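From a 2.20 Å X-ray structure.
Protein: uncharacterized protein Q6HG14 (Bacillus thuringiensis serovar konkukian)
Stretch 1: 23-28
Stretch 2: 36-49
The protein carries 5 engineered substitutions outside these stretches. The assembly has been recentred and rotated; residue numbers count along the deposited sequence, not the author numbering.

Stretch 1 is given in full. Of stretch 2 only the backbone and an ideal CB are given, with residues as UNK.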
ATOM      1  N   GLY B  23       7.846  -4.600  -0.049  1.00 12.12           N
ATOM      2  CA  GLY B  23       6.782  -4.979  -0.962  1.00 12.17           C
ATOM      3  C   GLY B  23       5.781  -5.897  -0.297  1.00 12.21           C
ATOM      4  O   GLY B  23       6.150  -6.923   0.278  1.00 12.52           O
ATOM      5  N   PHE B  24       4.507  -5.536  -0.378  1.00 11.18           N
ATOM      6  CA  PHE B  24       3.469  -6.346   0.230  1.00 10.58           C
ATOM      7  C   PHE B  24       3.396  -7.723  -0.430  1.00 11.35           C
ATOM      8  O   PHE B  24       3.082  -8.716   0.226  1.00  9.46           O
ATOM      9  CB  PHE B  24       2.127  -5.621   0.132  1.00  9.78           C
ATOM     10  CG  PHE B  24       1.059  -6.201   1.015  1.00  9.34           C
ATOM     11  CD1 PHE B  24       1.280  -6.366   2.382  1.00 10.58           C
ATOM     12  CD2 PHE B  24      -0.172  -6.568   0.485  1.00  9.91           C
ATOM     13  CE1 PHE B  24       0.283  -6.892   3.215  1.00  8.32           C
ATOM     14  CE2 PHE B  24      -1.182  -7.092   1.301  1.00  7.94           C
ATOM     15  CZ  PHE B  24      -0.949  -7.254   2.668  1.00  8.22           C
ATOM     16  N   ASN B  25       3.706  -7.789  -1.722  1.00 12.50           N
ATOM     17  CA  ASN B  25       3.672  -9.066  -2.437  1.00 13.10           C
ATOM     18  C   ASN B  25       5.045  -9.730  -2.502  1.00 12.57           C
ATOM     19  O   ASN B  25       5.229 -10.714  -3.216  1.00 10.90           O
ATOM     20  CB  ASN B  25       3.170  -8.873  -3.872  1.00 13.24           C
ATOM     21  CG  ASN B  25       2.685 -10.173  -4.491  1.00 11.91           C
ATOM     22  OD1 ASN B  25       3.133 -10.579  -5.567  1.00 13.83           O
ATOM     23  ND2 ASN B  25       1.764 -10.832  -3.807  1.00  9.02           N
ATOM     24  N   SER B  26       5.998  -9.216  -1.736  1.00 12.91           N
ATOM     25  CA  SER B  26       7.354  -9.753  -1.789  1.00 15.90           C
ATOM     26  C   SER B  26       7.787 -10.818  -0.780  1.00 14.31           C
ATOM     27  O   SER B  26       8.959 -11.180  -0.745  1.00 14.58           O
ATOM     28  CB  SER B  26       8.350  -8.590  -1.755  1.00 16.46           C
ATOM     29  OG  SER B  26       8.096  -7.711  -2.838  1.00 20.88           O
ATOM     30  N   LEU B  27       6.865 -11.338   0.020  1.00 15.46           N
ATOM     31  CA  LEU B  27       7.243 -12.354   1.000  1.00 16.47           C
ATOM     32  C   LEU B  27       8.063 -13.516   0.436  1.00 16.45           C
ATOM     33  O   LEU B  27       8.961 -14.025   1.105  1.00 14.88           O
ATOM     34  CB  LEU B  27       6.005 -12.907   1.715  1.00 15.28           C
ATOM     35  CG  LEU B  27       5.298 -11.938   2.673  1.00 17.17           C
ATOM     36  CD1 LEU B  27       4.131 -12.644   3.341  1.00 11.66           C
ATOM     37  CD2 LEU B  27       6.283 -11.418   3.726  1.00 11.49           C
ATOM     38  N   PRO B  28       7.753 -13.971  -0.789  1.00 18.45           N
ATOM     39  CA  PRO B  28       8.565 -15.085  -1.294  1.00 19.27           C
ATOM     40  C   PRO B  28      10.007 -14.716  -1.616  1.00 19.96           C
ATOM     41  O   PRO B  28      10.841 -15.599  -1.840  1.00 21.24           O
ATOM     42  CB  PRO B  28       7.774 -15.593  -2.512  1.00 20.52           C
ATOM     43  CG  PRO B  28       6.869 -14.468  -2.871  1.00 21.42           C
ATOM     44  CD  PRO B  28       6.507 -13.827  -1.560  1.00 18.15           C
ATOM     45  N   UNK B  36       4.858 -18.834  -3.307  1.00 18.69           N
ATOM     46  CA  UNK B  36       4.261 -17.837  -4.182  1.00 17.73           C
ATOM     47  C   UNK B  36       3.283 -16.892  -3.499  1.00 15.22           C
ATOM     48  O   UNK B  36       2.682 -17.220  -2.476  1.00 16.98           O
ATOM     49  CB  UNK B  36       3.544 -18.546  -5.333  1.00 17.73           C
ATOM     50  N   UNK B  37       3.142 -15.708  -4.081  1.00 15.24           N
ATOM     51  CA  UNK B  37       2.248 -14.676  -3.577  1.00 14.26           C
ATOM     52  C   UNK B  37       1.724 -13.834  -4.737  1.00 13.64           C
ATOM     53  O   UNK B  37       2.485 -13.451  -5.624  1.00 12.37           O
ATOM     54  CB  UNK B  37       2.962 -13.795  -2.550  1.00 14.26           C
ATOM     55  N   UNK B  38       0.421 -13.562  -4.723  1.00 12.84           N
ATOM     56  CA  UNK B  38      -0.230 -12.762  -5.760  1.00 14.47           C
ATOM     57  C   UNK B  38      -1.090 -11.685  -5.104  1.00 13.77           C
ATOM     58  O   UNK B  38      -1.587 -11.868  -3.996  1.00 13.66           O
ATOM     59  CB  UNK B  38      -1.077 -13.643  -6.680  1.00 14.47           C
ATOM     60  N   UNK B  39      -1.276 -10.567  -5.795  1.00 14.26           N
ATOM     61  CA  UNK B  39      -2.078  -9.478  -5.253  1.00 15.84           C
ATOM     62  C   UNK B  39      -3.434  -9.340  -5.941  1.00 15.72           C
ATOM     63  O   UNK B  39      -3.553  -9.578  -7.146  1.00 15.04           O
ATOM     64  CB  UNK B  39      -1.307  -8.162  -5.371  1.00 15.84           C
ATOM     65  N   UNK B  40      -4.455  -8.964  -5.170  1.00 14.80           N
ATOM     66  CA  UNK B  40      -5.783  -8.729  -5.724  1.00 14.72           C
ATOM     67  C   UNK B  40      -6.250  -7.380  -5.194  1.00 14.61           C
ATOM     68  O   UNK B  40      -5.526  -6.723  -4.442  1.00 12.65           O
ATOM     69  CB  UNK B  40      -6.760  -9.848  -5.358  1.00 14.72           C
ATOM     70  N   UNK B  41      -7.441  -6.957  -5.603  1.00 14.74           N
ATOM     71  CA  UNK B  41      -7.972  -5.672  -5.166  1.00 15.32           C
ATOM     72  C   UNK B  41      -7.007  -4.503  -5.416  1.00 15.30           C
ATOM     73  O   UNK B  41      -6.787  -3.652  -4.545  1.00 15.23           O
ATOM     74  CB  UNK B  41      -8.315  -5.744  -3.677  1.00 15.32           C
ATOM     75  N   UNK B  42      -6.433  -4.475  -6.616  1.00 15.26           N
ATOM     76  CA  UNK B  42      -5.517  -3.414  -6.985  1.00 15.34           C
ATOM     77  C   UNK B  42      -4.204  -3.392  -6.217  1.00 16.04           C
ATOM     78  O   UNK B  42      -3.439  -2.432  -6.333  1.00 16.55           O
ATOM     79  CB  UNK B  42      -6.219  -2.067  -6.801  1.00 15.34           C
ATOM     80  N   UNK B  43      -3.939  -4.440  -5.441  1.00 16.58           N
ATOM     81  CA  UNK B  43      -2.707  -4.506  -4.671  1.00 14.60           C
ATOM     82  C   UNK B  43      -2.899  -4.423  -3.165  1.00 14.62           C
ATOM     83  O   UNK B  43      -1.921  -4.429  -2.407  1.00 14.43           O
ATOM     84  CB  UNK B  43      -1.773  -3.379  -5.117  1.00 14.60           C
ATOM     85  N   UNK B  44      -4.157  -4.358  -2.728  1.00 12.60           N
ATOM     86  CA  UNK B  44      -4.491  -4.264  -1.304  1.00 11.71           C
ATOM     87  C   UNK B  44      -4.604  -5.605  -0.581  1.00 12.80           C
ATOM     88  O   UNK B  44      -4.616  -5.655   0.647  1.00 14.27           O
ATOM     89  CB  UNK B  44      -5.813  -3.509  -1.148  1.00 11.71           C
ATOM     90  N   UNK B  45      -4.697  -6.690  -1.337  1.00 12.22           N
ATOM     91  CA  UNK B  45      -4.840  -8.003  -0.733  1.00 12.31           C
ATOM     92  C   UNK B  45      -3.808  -8.960  -1.313  1.00 13.16           C
ATOM     93  O   UNK B  45      -3.582  -8.980  -2.528  1.00 13.95           O
ATOM     94  CB  UNK B  45      -6.255  -8.545  -0.945  1.00 12.31           C
ATOM     95  N   UNK B  46      -3.159  -9.730  -0.448  1.00 12.02           N
ATOM     96  CA  UNK B  46      -2.172 -10.680  -0.926  1.00 12.86           C
ATOM     97  C   UNK B  46      -2.601 -12.103  -0.618  1.00 14.34           C
ATOM     98  O   UNK B  46      -3.108 -12.399   0.466  1.00 14.65           O
ATOM     99  CB  UNK B  46      -0.804 -10.391  -0.304  1.00 12.86           C
ATOM    100  N   UNK B  47      -2.421 -12.974  -1.604  1.00 14.94           N
ATOM    101  CA  UNK B  47      -2.762 -14.381  -1.472  1.00 15.38           C
ATOM    102  C   UNK B  47      -1.454 -15.128  -1.357  1.00 15.26           C
ATOM    103  O   UNK B  47      -0.679 -15.193  -2.311  1.00 15.54           O
ATOM    104  CB  UNK B  47      -3.602 -14.886  -2.647  1.00 15.38           C
ATOM    105  N   UNK B  48      -1.210 -15.687  -0.179  1.00 15.09           N
ATOM    106  CA  UNK B  48       0.016 -16.417   0.087  1.00 16.66           C
ATOM    107  C   UNK B  48      -0.217 -17.913   0.045  1.00 18.73           C
ATOM    108  O   UNK B  48      -1.116 -18.432   0.707  1.00 20.42           O
ATOM    109  CB  UNK B  48       0.595 -16.012   1.444  1.00 16.66           C
ATOM    110  N   UNK B  49       0.592 -18.614  -0.734  1.00 20.02           N
ATOM    111  CA  UNK B  49       0.454 -20.058  -0.821  1.00 20.61           C
ATOM    112  C   UNK B  49       1.625 -20.731  -0.123  1.00 22.49           C
ATOM    113  O   UNK B  49       2.771 -20.347  -0.332  1.00 22.33           O
ATOM    114  CB  UNK B  49       0.364 -20.509  -2.280  1.00 20.61           C
TER

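Stretch 2 is a hairpin: strand 45-49 pairs with the strand ending at 40, and one side packs against the turn Gly-23 to Ser-26 and the residues after it.

Position 36 points its CA-to-CB bond away and has nothing of stretch 1 within reach, so many residues would serve; it is Ser-36, whose backbone passes near the ring of Pro-28. Position 37 points toward stretch 1, with its CB 3.7 Å from Pro-28 CD and the amide end of Asn-25 close by. A small side chain fits, and a polar one could use the neighbouring polar groups. Ser-37 answers both needs: its OG lies 2.9 Å from the O of a water that donates to Phe-24 O and accepts from Leu-27 N, tying the strand to the turn.

Position 38 points away, which suits a long polar chain, and holds Lys-38. At 39 the bond turns toward stretch 1 again, facing the CB of Asn-25 and the Phe-24 ring; a branched aliphatic or other mid-sized apolar group would suit. Leu-39 sets CG 3.4 Å from Asn-25 CB and CD2 3.9 Å from Phe-24 CD2.

Position 40 is out of reach, leaving the choice open, though an extended strand suits a beta-branched residue; it is Thr-40. At 41, also out of reach, the left-handed backbone mildly favours glycine, asparagine or aspartate, yet Glu-41 is found. At 42 the positive phi of 67° favours glycine, and Gly-42 is found. At 43, phi 112° and psi 3° would jam a CB against the preceding carbonyl O, so Gly-43 is called for on backbone grounds alone. Position 44 points away, so stretch 1 leaves the choice open; Arg-44 turns back on its own loop, NE donating to Glu-41 O at 2.9 Å. Position 45, also pointing away, suits a beta-branched strand residue and is Val-45.

Position 46 points its CB toward stretch 1, 3.7 Å from Phe-24 CE2, and beyond lie an aromatic face, the carbonyl O of Phe-24 and the methyls of Leu-27. A long apolar chain could cover the ring, but a flat donor group at its end would also reach the carbonyl. Arg-46 does both. Its CD sits 3.5 Å from the centroid of the Phe-24 ring, over the face; the guanidinium stacks nearly parallel to the ring, planes at 9°, with Leu-27 CD1 over its opposite face; and NH1 donates to Phe-24 O at 2.9 Å, almost linearly.

Position 47 points away, so many residues would serve; it is His-47. Position 48 points sideways, yet an aliphatic chain could bend toward Leu-27; Leu-48 does, CD1 meeting Leu-27 CD1 at 3.6 Å. Position 49 is out of reach, its choice open, and Ala-49 makes no contact.

Stretch 2 36-49: SSKLTEGGRVRHLA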
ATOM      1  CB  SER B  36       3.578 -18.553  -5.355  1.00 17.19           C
ATOM      2  OG  SER B  36       3.017 -17.627  -6.265  1.00 24.17           O
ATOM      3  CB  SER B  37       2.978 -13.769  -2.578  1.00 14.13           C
ATOM      4  OG  SER B  37       2.161 -12.668  -2.205  1.00 12.44           O
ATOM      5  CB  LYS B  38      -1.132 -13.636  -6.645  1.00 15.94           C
ATOM      6  CG  LYS B  38      -0.400 -14.664  -7.487  1.00 21.15           C
ATOM      7  CD  LYS B  38       0.527 -14.014  -8.502  1.00 25.07           C
ATOM      8  CE  LYS B  38       1.248 -15.077  -9.325  1.00 27.23           C
ATOM      9  NZ  LYS B  38       2.215 -14.481 -10.295  1.00 29.63           N
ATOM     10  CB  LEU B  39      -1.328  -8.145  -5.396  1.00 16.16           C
ATOM     11  CG  LEU B  39       0.036  -7.951  -4.725  1.00 18.12           C
ATOM     12  CD1 LEU B  39       0.676  -6.691  -5.280  1.00 17.23           C
ATOM     13  CD2 LEU B  39      -0.111  -7.853  -3.211  1.00 14.76           C
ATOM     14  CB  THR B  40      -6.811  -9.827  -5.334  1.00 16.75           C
ATOM     15  OG1 THR B  40      -6.906  -9.931  -3.911  1.00 17.70           O
ATOM     16  CG2 THR B  40      -6.398 -11.163  -5.916  1.00 15.61           C
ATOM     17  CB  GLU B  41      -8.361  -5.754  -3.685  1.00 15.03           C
ATOM     18  CG  GLU B  41      -9.619  -6.588  -3.462  1.00 17.20           C
ATOM     19  CD  GLU B  41     -10.231  -6.399  -2.090  1.00 19.44           C
ATOM     20  OE1 GLU B  41     -10.288  -5.248  -1.605  1.00 20.73           O
ATOM     21  OE2 GLU B  41     -10.674  -7.403  -1.503  1.00 21.90           O
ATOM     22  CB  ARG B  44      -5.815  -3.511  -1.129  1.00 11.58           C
ATOM     23  CG  ARG B  44      -5.741  -2.018  -1.369  1.00 10.99           C
ATOM     24  CD  ARG B  44      -7.138  -1.406  -1.389  1.00 11.90           C
ATOM     25  NE  ARG B  44      -7.839  -1.730  -2.629  1.00 15.18           N
ATOM     26  CZ  ARG B  44      -9.063  -1.311  -2.939  1.00 12.73           C
ATOM     27  NH1 ARG B  44      -9.746  -0.552  -2.096  1.00 14.77           N
ATOM     28  NH2 ARG B  44      -9.594  -1.632  -4.108  1.00 15.54           N
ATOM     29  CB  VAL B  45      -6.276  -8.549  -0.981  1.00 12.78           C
ATOM     30  CG1 VAL B  45      -6.408  -9.970  -0.456  1.00 12.51           C
ATOM     31  CG2 VAL B  45      -7.300  -7.643  -0.291  1.00 11.05           C
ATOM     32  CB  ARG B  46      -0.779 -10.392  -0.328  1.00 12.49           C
ATOM     33  CG  ARG B  46      -0.644 -10.578   1.173  1.00  8.67           C
ATOM     34  CD  ARG B  46       0.743 -10.140   1.634  1.00  9.15           C
ATOM     35  NE  ARG B  46       0.921 -10.258   3.083  1.00  7.95           N
ATOM     36  CZ  ARG B  46       1.966  -9.775   3.750  1.00  9.50           C
ATOM     37  NH1 ARG B  46       2.937  -9.136   3.102  1.00  8.36           N
ATOM     38  NH2 ARG B  46       2.043  -9.923   5.068  1.00  7.99           N
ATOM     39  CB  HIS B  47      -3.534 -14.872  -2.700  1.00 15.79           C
ATOM     40  CG  HIS B  47      -4.935 -14.352  -2.777  1.00 18.60           C
ATOM     41  ND1 HIS B  47      -5.226 -13.011  -2.918  1.00 20.44           N
ATOM     42  CD2 HIS B  47      -6.127 -14.991  -2.714  1.00 18.97           C
ATOM     43  CE1 HIS B  47      -6.536 -12.847  -2.938  1.00 19.60           C
ATOM     44  NE2 HIS B  47      -7.106 -14.033  -2.816  1.00 21.06           N
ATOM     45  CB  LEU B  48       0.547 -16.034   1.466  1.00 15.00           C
ATOM     46  CG  LEU B  48       0.564 -14.534   1.751  1.00 14.47           C
ATOM     47  CD1 LEU B  48       0.902 -14.300   3.218  1.00 16.08           C
ATOM     48  CD2 LEU B  48       1.560 -13.850   0.825  1.00 12.47           C
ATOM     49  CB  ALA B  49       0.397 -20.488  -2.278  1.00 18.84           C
TER
HETATM   50  O   HOH W   1       3.883 -11.374  -0.206  1.00 11.89           O
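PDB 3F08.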